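Local coordinates for protein tapirin (Caldicellulosiruptor hydrothermalis, PDB 6N2C) that probably binds cellulose through a parallel beta-helix domain, so helping this thermophilic bacterium to attach to plant biomass, and carries a zinc ion, at residues N464-K475 and Y562-E572; K256-N264 and S276-D286. All coordinates share one frame; numbering follows the deposited sequence. Where two conformers were deposited one is given.

Interaction 1 (N464-K475 and Y562-E572); sequences NWIRLDNIVEDK and YLLSKNIIKIE
The Tyr-562 ring lies between two lysine chains: Lys-475 CG sits over one face, 3.7 Å from the ring centroid, and Lys-566 CG covers the opposite face nearer the rim. The Lys-475 contact is CH-pi. Tyr-562 CG stands opposite the backbone N (chi1 179°), which carries the hydroxyl out to Glu-473. At the ring's edge, Tyr-562 OH donates to Glu-473 OE2 (2.6 Å) on its anti lone pair, with carboxylate and ring nearly coplanar; Glu-473 was modelled in two conformers, so this bond may describe only one. A water also donates to the hydroxyl. An alanine in place of Tyr-562 would probably leave Glu-473 without this donor and the aliphatic chain of Lys-475 without its aromatic support.

The Trp-465 ring carries Asn-464 CB on one face. Its edge meets Lys-570 O and Glu-572, whose OE1 accepts from Trp-465 NE1 at 2.8 Å. Lys-570 CD lies over a guanidinium face of Arg-467. Their like charges come close, and one water accepts from both.

Ile-568 is the apolar wedge. Its CD1 packs on Ile-471 CG1 (3.7 Å) and its CG2 on Leu-468 CD2 (4.0 Å), both chains crossing it near a right angle. Leu-468 and Ile-471 also rest on Ile-517 of strand 513-518.

A single antiparallel bridge pairs Ile-466 with Ile-569, flanked by Lys-570 N to Trp-465 O and Arg-467 N to Ile-568 O. Asn-470 ND2 gives Asn-567 O a straight bond (2.8 Å, 172°), holding the turn after helix 557-565. That turn is a Schellman motif, with Asn-567 as its C-prime residue at positive phi.

Interaction 2 (K256-N264 and S276-D286); sequences KNGITFNGN and SDGTISLSGKD
Ile-259 pairs with Ile-280 and Thr-260 with Ser-281 in parallel, through Ile-259 N to Thr-279 O, Ser-281 N to Ile-259 O and Phe-261 N to Ser-281 O, each 2.9 Å. This is the stacking of successive coils in a parallel beta-helix. Equivalent positions of neighbouring coils lie over each other.

Ile-259 and Ile-280 share the buried face, with Ile-259 CB 4.1 Å from Ile-280 CG1. Ile-280 also touches Leu-298 and Ile-288. Thr-260 and Ser-281 lie on the other face, where water is bound. One water joins Thr-260 OG1 to Thr-279 O; another joins Ser-281 OG to Phe-261 O.

Phe-261 fills the bend beyond the strand. Its CG stands anti to the carbonyl carbon (chi1 -72°), which sets Ser-281 O at the ring edge, 3.3 Å from CD1. Leu-282 CG lies over one face, offset toward the rim, 4.2 Å from Phe-261 CD1. The ring also stacks with Phe-241 of the preceding coil, continuing the buried column.

At the other end, Gly-258 has positive phi, and a CB there would strike Thr-279 O. Ser-276 OG accepts from Gly-278 N at 3.1 Å in an ST turn and is also bonded to Thr-255 OG1.

Asp-286 secures the bend from the second coil. Its OD2 accepts from both Ser-283 N and Ser-283 OG, while its OD1 is bonded to Asn-266 N. The first torsion of Ser-283 places OG between its backbone N and carbonyl carbon (chi1 70°). There the oxygen also faces the first coil and accepts from Asn-264 N at 3.1 Å.

In the fold
From the N terminus, the modelled chain first lays down the coils of strands 186-190 to 246-249. Interaction 2 then closes a short loop: the 11 residues between its segments hold strand 267-270 and most of strand 273-276, completing one turn of the beta-helix. The coils continue to strand 434-436. The chain then returns past helix 451-457 to the other end of the stack. There interaction 1 closes a loop of 86 residues that adds strands 483-488 to 548-552, including the zinc ligands His-530, Asp-532 and Glu-551. Interactions 1 and 2 have centres 35 Å apart and neither nest nor cross. Interaction 2 joins mid-stack coils; interaction 1 ties the returning loop to the C-terminal tail.

Interaction 1 (N464-K475 and Y562-E572)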
# COMPACT_ATOMS: atom_id res chain seq x y z
N ASN A 464 17.07 15.78 -3.68
CA ASN A 464 17.15 16.79 -4.66
C ASN A 464 16.27 17.98 -4.32
O ASN A 464 16.58 19.11 -4.70
CB ASN A 464 16.76 16.29 -6.08
CG ASN A 464 17.94 15.74 -6.84
OD1 ASN A 464 18.85 15.11 -6.27
ND2 ASN A 464 17.83 15.84 -8.23
N TRP A 465 15.14 17.76 -3.62
CA TRP A 465 14.12 18.75 -3.35
C TRP A 465 13.91 19.19 -1.89
O TRP A 465 13.26 20.21 -1.59
CB TRP A 465 12.78 18.22 -3.98
CG TRP A 465 12.93 17.96 -5.42
CD1 TRP A 465 12.90 18.85 -6.41
CD2 TRP A 465 13.22 16.67 -6.05
NE1 TRP A 465 13.11 18.21 -7.62
CE2 TRP A 465 13.31 16.88 -7.42
CE3 TRP A 465 13.39 15.37 -5.56
CZ2 TRP A 465 13.55 15.85 -8.33
CZ3 TRP A 465 13.66 14.34 -6.41
CH2 TRP A 465 13.78 14.59 -7.81
N ILE A 466 14.41 18.43 -0.95
CA ILE A 466 14.28 18.76 0.44
C ILE A 466 15.58 18.39 1.12
O ILE A 466 16.02 17.24 1.14
CB ILE A 466 13.01 18.16 1.18
CG1 ILE A 466 12.96 18.67 2.58
CG2 ILE A 466 12.94 16.66 1.11
CD1 ILE A 466 11.71 18.44 3.38
N ARG A 467 16.16 19.37 1.82
CA ARG A 467 17.58 19.25 2.30
C ARG A 467 17.61 19.79 3.70
O ARG A 467 18.02 20.97 3.92
CB ARG A 467 18.51 20.06 1.40
CG ARG A 467 18.50 19.48 0.01
CD ARG A 467 19.43 20.17 -0.94
NE ARG A 467 19.20 19.72 -2.27
CZ ARG A 467 19.76 20.27 -3.35
NH1 ARG A 467 20.76 21.18 -3.22
NH2 ARG A 467 19.34 19.91 -4.56
N LEU A 468 17.25 18.95 4.68
CA LEU A 468 17.21 19.42 6.04
C LEU A 468 18.59 19.76 6.59
O LEU A 468 18.73 20.54 7.52
CB LEU A 468 16.40 18.51 6.94
CG LEU A 468 14.94 18.34 6.49
CD1 LEU A 468 14.20 17.31 7.36
CD2 LEU A 468 14.20 19.66 6.37
N ASP A 469 19.65 19.22 5.98
CA ASP A 469 21.01 19.59 6.37
C ASP A 469 21.38 20.99 5.98
O ASP A 469 22.45 21.47 6.43
CB ASP A 469 22.03 18.61 5.80
CG ASP A 469 22.04 17.26 6.54
OD1 ASP A 469 21.47 17.11 7.64
OD2 ASP A 469 22.70 16.35 6.04
N ASN A 470 20.55 21.68 5.16
CA ASN A 470 20.76 23.06 4.82
C ASN A 470 20.21 23.99 5.91
O ASN A 470 20.25 25.21 5.72
CB ASN A 470 20.24 23.41 3.44
CG ASN A 470 21.11 22.85 2.36
OD1 ASN A 470 22.28 22.45 2.66
ND2 ASN A 470 20.66 22.89 1.11
N ILE A 471 19.68 23.45 7.02
CA ILE A 471 19.31 24.27 8.15
C ILE A 471 20.61 24.46 8.98
O ILE A 471 21.02 23.53 9.68
CB ILE A 471 18.25 23.61 9.04
CG1 ILE A 471 16.95 23.33 8.28
CG2 ILE A 471 17.98 24.42 10.25
CD1 ILE A 471 16.08 22.37 8.99
N VAL A 472 21.22 25.66 8.86
CA VAL A 472 22.47 26.00 9.60
C VAL A 472 22.24 27.07 10.64
O VAL A 472 23.16 27.43 11.36
CB VAL A 472 23.61 26.36 8.60
CG1 VAL A 472 23.82 25.19 7.67
CG2 VAL A 472 23.30 27.62 7.80
N GLU A 473 21.02 27.62 10.69
CA GLU A 473 20.60 28.64 11.66
C GLU A 473 19.20 28.33 12.10
O GLU A 473 18.42 27.73 11.34
CB GLU A 473 20.65 30.07 11.03
CG GLU A 473 19.49 30.52 10.14
CD GLU A 473 19.56 32.01 9.73
OE1 GLU A 473 20.58 32.69 10.08
OE2 GLU A 473 18.59 32.52 9.06
N ASP A 474 18.85 28.76 13.31
CA ASP A 474 17.47 28.74 13.70
C ASP A 474 16.71 29.97 13.14
O ASP A 474 17.31 31.08 12.98
CB ASP A 474 17.32 28.79 15.22
CG ASP A 474 17.86 27.57 15.92
OD1 ASP A 474 18.11 26.50 15.28
OD2 ASP A 474 18.01 27.64 17.15
N LYS A 475 15.41 29.79 12.81
CA LYS A 475 14.59 30.94 12.36
C LYS A 475 13.31 30.80 13.15
O LYS A 475 12.52 29.87 12.93
CB LYS A 475 14.38 30.89 10.89
CG LYS A 475 13.60 32.02 10.22
CD LYS A 475 14.34 33.36 10.38
CE LYS A 475 13.72 34.37 9.45
NZ LYS A 475 14.37 35.67 9.74
N TYR A 562 11.45 31.77 2.90
CA TYR A 562 12.64 31.55 3.70
C TYR A 562 13.30 30.22 3.41
O TYR A 562 14.55 30.13 3.09
CB TYR A 562 12.38 31.65 5.18
CG TYR A 562 13.57 31.41 6.06
CD1 TYR A 562 14.54 32.41 6.26
CD2 TYR A 562 13.85 30.14 6.58
CE1 TYR A 562 15.64 32.16 7.05
CE2 TYR A 562 14.99 29.86 7.30
CZ TYR A 562 15.85 30.88 7.60
OH TYR A 562 16.96 30.63 8.30
N LEU A 563 12.51 29.16 3.41
CA LEU A 563 13.07 27.86 3.14
C LEU A 563 13.68 27.74 1.75
O LEU A 563 14.73 27.07 1.57
CB LEU A 563 12.05 26.75 3.28
CG LEU A 563 11.48 26.61 4.71
CD1 LEU A 563 10.27 25.66 4.75
CD2 LEU A 563 12.48 26.17 5.75
N LEU A 564 13.09 28.38 0.77
CA LEU A 564 13.60 28.36 -0.54
C LEU A 564 14.93 29.18 -0.59
O LEU A 564 15.85 28.73 -1.30
CB LEU A 564 12.60 29.03 -1.53
CG LEU A 564 11.35 28.22 -1.89
CD1 LEU A 564 10.31 29.01 -2.71
CD2 LEU A 564 11.71 27.04 -2.73
N SER A 565 14.98 30.31 0.10
CA SER A 565 16.16 31.16 0.07
C SER A 565 17.38 30.46 0.62
O SER A 565 18.50 30.69 0.14
CB SER A 565 15.95 32.47 0.79
OG SER A 565 15.94 32.36 2.22
N LYS A 566 17.15 29.56 1.57
CA LYS A 566 18.19 28.78 2.18
C LYS A 566 18.41 27.44 1.54
O LYS A 566 19.29 26.69 1.98
CB LYS A 566 17.94 28.63 3.65
CG LYS A 566 17.75 29.87 4.49
CD LYS A 566 18.82 30.96 4.24
CE LYS A 566 18.78 32.01 5.31
NZ LYS A 566 19.48 33.23 4.83
N ASN A 567 17.74 27.17 0.43
CA ASN A 567 17.77 25.92 -0.27
C ASN A 567 17.48 24.72 0.66
O ASN A 567 17.99 23.59 0.44
CB ASN A 567 19.11 25.65 -1.01
CG ASN A 567 19.41 26.62 -2.18
OD1 ASN A 567 20.52 26.55 -2.71
ND2 ASN A 567 18.46 27.41 -2.63
N ILE A 568 16.61 24.93 1.67
CA ILE A 568 16.16 23.83 2.49
C ILE A 568 15.08 23.06 1.69
O ILE A 568 14.91 21.85 1.83
CB ILE A 568 15.64 24.34 3.85
CG1 ILE A 568 16.75 24.91 4.64
CG2 ILE A 568 14.92 23.23 4.63
CD1 ILE A 568 16.33 25.86 5.72
N ILE A 569 14.36 23.78 0.83
CA ILE A 569 13.57 23.14 -0.23
C ILE A 569 13.91 23.74 -1.54
O ILE A 569 14.35 24.87 -1.64
CB ILE A 569 12.04 23.21 0.08
CG1 ILE A 569 11.56 24.68 0.12
CG2 ILE A 569 11.74 22.47 1.38
CD1 ILE A 569 10.05 24.88 0.24
N LYS A 570 13.74 22.94 -2.58
CA LYS A 570 13.88 23.39 -3.97
C LYS A 570 12.62 22.93 -4.66
O LYS A 570 12.25 21.71 -4.52
CB LYS A 570 15.16 22.76 -4.63
CG LYS A 570 16.48 23.38 -4.16
CD LYS A 570 17.58 23.39 -5.26
CE LYS A 570 18.77 24.21 -4.82
NZ LYS A 570 19.86 24.17 -5.85
N ILE A 571 12.02 23.83 -5.45
CA ILE A 571 10.80 23.52 -6.20
C ILE A 571 11.13 23.59 -7.66
O ILE A 571 11.61 24.63 -8.13
CB ILE A 571 9.63 24.44 -5.86
CG1 ILE A 571 9.28 24.35 -4.36
CG2 ILE A 571 8.40 24.12 -6.73
CD1 ILE A 571 8.37 25.50 -3.91
N GLU A 572 10.98 22.48 -8.38
CA GLU A 572 11.32 22.46 -9.76
C GLU A 572 10.05 22.24 -10.55
O GLU A 572 9.06 21.62 -10.06
CB GLU A 572 12.49 21.53 -10.04
CG GLU A 572 12.17 20.16 -10.53
CD GLU A 572 13.43 19.41 -11.00
OE1 GLU A 572 14.15 18.93 -10.10
OE2 GLU A 572 13.70 19.30 -12.24
O HOH W 1 16.27 17.81 -9.50
O HOH W 2 20.42 21.28 -6.90
O HOH W 3 21.59 27.18 3.75
O HOH W 4 17.61 28.10 8.66

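Interaction 2 (K256-N264 and S276-D286)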
# COMPACT_ATOMS: atom_id res chain seq x y z
N LYS A 256 9.00 0.37 0.74
CA LYS A 256 10.04 -0.58 0.35
C LYS A 256 9.83 -1.98 1.00
O LYS A 256 10.04 -3.05 0.37
CB LYS A 256 11.39 -0.04 0.76
CG LYS A 256 12.53 -0.83 0.18
CD LYS A 256 13.88 -0.45 0.82
CE LYS A 256 14.91 -1.53 0.50
NZ LYS A 256 16.29 -1.23 1.02
N ASN A 257 9.61 -1.98 2.26
CA ASN A 257 9.73 -3.22 3.05
C ASN A 257 8.43 -3.90 3.47
O ASN A 257 8.45 -4.76 4.30
CB ASN A 257 10.65 -2.99 4.25
CG ASN A 257 12.09 -2.75 3.80
OD1 ASN A 257 12.48 -3.19 2.73
ND2 ASN A 257 12.81 -2.00 4.55
N GLY A 258 7.33 -3.50 2.87
CA GLY A 258 6.10 -4.17 3.11
C GLY A 258 4.98 -3.34 3.71
O GLY A 258 5.10 -2.17 4.02
N ILE A 259 3.82 -4.00 3.78
CA ILE A 259 2.67 -3.40 4.46
C ILE A 259 2.10 -4.50 5.36
O ILE A 259 1.64 -5.53 4.85
CB ILE A 259 1.61 -2.91 3.50
CG1 ILE A 259 2.25 -1.94 2.41
CG2 ILE A 259 0.45 -2.29 4.25
CD1 ILE A 259 1.24 -1.42 1.39
N THR A 260 2.11 -4.25 6.66
CA THR A 260 1.81 -5.32 7.65
C THR A 260 0.59 -4.93 8.43
O THR A 260 0.61 -3.92 9.11
CB THR A 260 2.99 -5.64 8.54
OG1 THR A 260 4.19 -5.82 7.79
CG2 THR A 260 2.70 -6.86 9.40
N PHE A 261 -0.48 -5.72 8.28
CA PHE A 261 -1.73 -5.54 8.98
C PHE A 261 -1.61 -6.27 10.31
O PHE A 261 -1.08 -7.39 10.35
CB PHE A 261 -2.87 -6.09 8.16
CG PHE A 261 -3.24 -5.28 6.96
CD1 PHE A 261 -2.51 -5.35 5.77
CD2 PHE A 261 -4.29 -4.37 7.01
CE1 PHE A 261 -2.86 -4.53 4.68
CE2 PHE A 261 -4.66 -3.57 5.92
CZ PHE A 261 -3.93 -3.66 4.74
N ASN A 262 -2.06 -5.64 11.36
CA ASN A 262 -2.19 -6.23 12.72
C ASN A 262 -3.48 -5.77 13.30
O ASN A 262 -3.92 -4.67 13.04
CB ASN A 262 -1.11 -5.72 13.67
CG ASN A 262 0.26 -6.07 13.21
OD1 ASN A 262 0.66 -7.23 13.30
ND2 ASN A 262 0.96 -5.08 12.55
N GLY A 263 -4.08 -6.61 14.18
CA GLY A 263 -5.11 -6.16 15.08
C GLY A 263 -6.52 -6.30 14.53
O GLY A 263 -7.53 -6.08 15.23
N ASN A 264 -6.62 -6.69 13.26
CA ASN A 264 -7.80 -6.86 12.54
C ASN A 264 -8.59 -5.57 12.30
O ASN A 264 -8.31 -4.51 12.89
CB ASN A 264 -8.76 -7.89 13.24
CG ASN A 264 -8.22 -9.35 13.27
OD1 ASN A 264 -7.09 -9.71 12.86
ND2 ASN A 264 -9.06 -10.17 13.71
N SER A 276 4.58 -2.09 -3.28
CA SER A 276 5.56 -2.40 -2.26
C SER A 276 6.63 -3.30 -2.85
O SER A 276 6.35 -4.16 -3.65
CB SER A 276 4.96 -3.08 -1.03
OG SER A 276 5.90 -3.21 0.01
N ASP A 277 7.88 -3.08 -2.48
CA ASP A 277 8.89 -4.04 -2.79
C ASP A 277 8.89 -5.25 -1.85
O ASP A 277 9.74 -6.17 -2.06
CB ASP A 277 10.26 -3.41 -2.79
CG ASP A 277 10.40 -2.31 -3.88
OD1 ASP A 277 9.94 -2.59 -4.99
OD2 ASP A 277 11.07 -1.25 -3.61
N GLY A 278 8.02 -5.25 -0.86
CA GLY A 278 7.99 -6.31 0.20
C GLY A 278 6.67 -7.05 0.23
O GLY A 278 5.96 -7.20 -0.76
N THR A 279 6.35 -7.52 1.41
CA THR A 279 5.17 -8.35 1.61
C THR A 279 4.04 -7.53 2.17
O THR A 279 4.25 -6.74 3.09
CB THR A 279 5.54 -9.50 2.57
OG1 THR A 279 6.49 -10.35 1.94
CG2 THR A 279 4.39 -10.34 2.90
N ILE A 280 2.85 -7.72 1.62
CA ILE A 280 1.62 -7.18 2.08
C ILE A 280 0.91 -8.29 2.77
O ILE A 280 0.62 -9.31 2.12
CB ILE A 280 0.74 -6.60 0.93
CG1 ILE A 280 1.51 -5.46 0.23
CG2 ILE A 280 -0.62 -6.14 1.51
CD1 ILE A 280 0.69 -4.88 -0.95
N SER A 281 0.74 -8.17 4.07
CA SER A 281 0.23 -9.30 4.89
C SER A 281 -0.99 -8.96 5.71
O SER A 281 -0.90 -8.07 6.58
CB SER A 281 1.39 -9.80 5.78
OG SER A 281 0.88 -10.80 6.70
N LEU A 282 -2.13 -9.68 5.45
CA LEU A 282 -3.38 -9.40 6.15
C LEU A 282 -3.46 -10.18 7.51
O LEU A 282 -2.74 -11.19 7.68
CB LEU A 282 -4.64 -9.63 5.30
CG LEU A 282 -4.85 -8.48 4.28
CD1 LEU A 282 -3.79 -8.46 3.16
CD2 LEU A 282 -6.20 -8.71 3.68
N SER A 283 -4.21 -9.66 8.44
CA SER A 283 -4.34 -10.22 9.81
C SER A 283 -5.64 -10.94 10.11
O SER A 283 -5.68 -11.73 11.08
CB SER A 283 -4.08 -9.17 10.93
OG SER A 283 -5.09 -8.18 11.02
N GLY A 284 -6.69 -10.64 9.37
CA GLY A 284 -8.06 -11.04 9.61
C GLY A 284 -9.03 -9.89 9.71
O GLY A 284 -8.67 -8.82 10.24
N LYS A 285 -10.20 -10.02 9.09
CA LYS A 285 -11.18 -8.97 9.03
C LYS A 285 -10.51 -7.65 8.47
O LYS A 285 -10.90 -6.56 8.81
CB LYS A 285 -11.81 -8.67 10.37
CG LYS A 285 -12.65 -9.83 10.89
CD LYS A 285 -14.06 -9.58 10.44
CE LYS A 285 -14.85 -9.15 11.64
NZ LYS A 285 -15.48 -10.33 12.28
N ASP A 286 -9.56 -7.83 7.57
CA ASP A 286 -8.86 -6.68 6.95
C ASP A 286 -9.31 -6.59 5.48
O ASP A 286 -9.52 -7.62 4.80
CB ASP A 286 -7.37 -6.87 7.05
CG ASP A 286 -6.85 -6.74 8.46
OD1 ASP A 286 -7.30 -5.83 9.21
OD2 ASP A 286 -5.85 -7.44 8.75
O HOH W 5 8.38 -7.46 3.41
O HOH W 6 4.10 -7.60 5.82
O HOH W 7 0.10 -9.72 9.18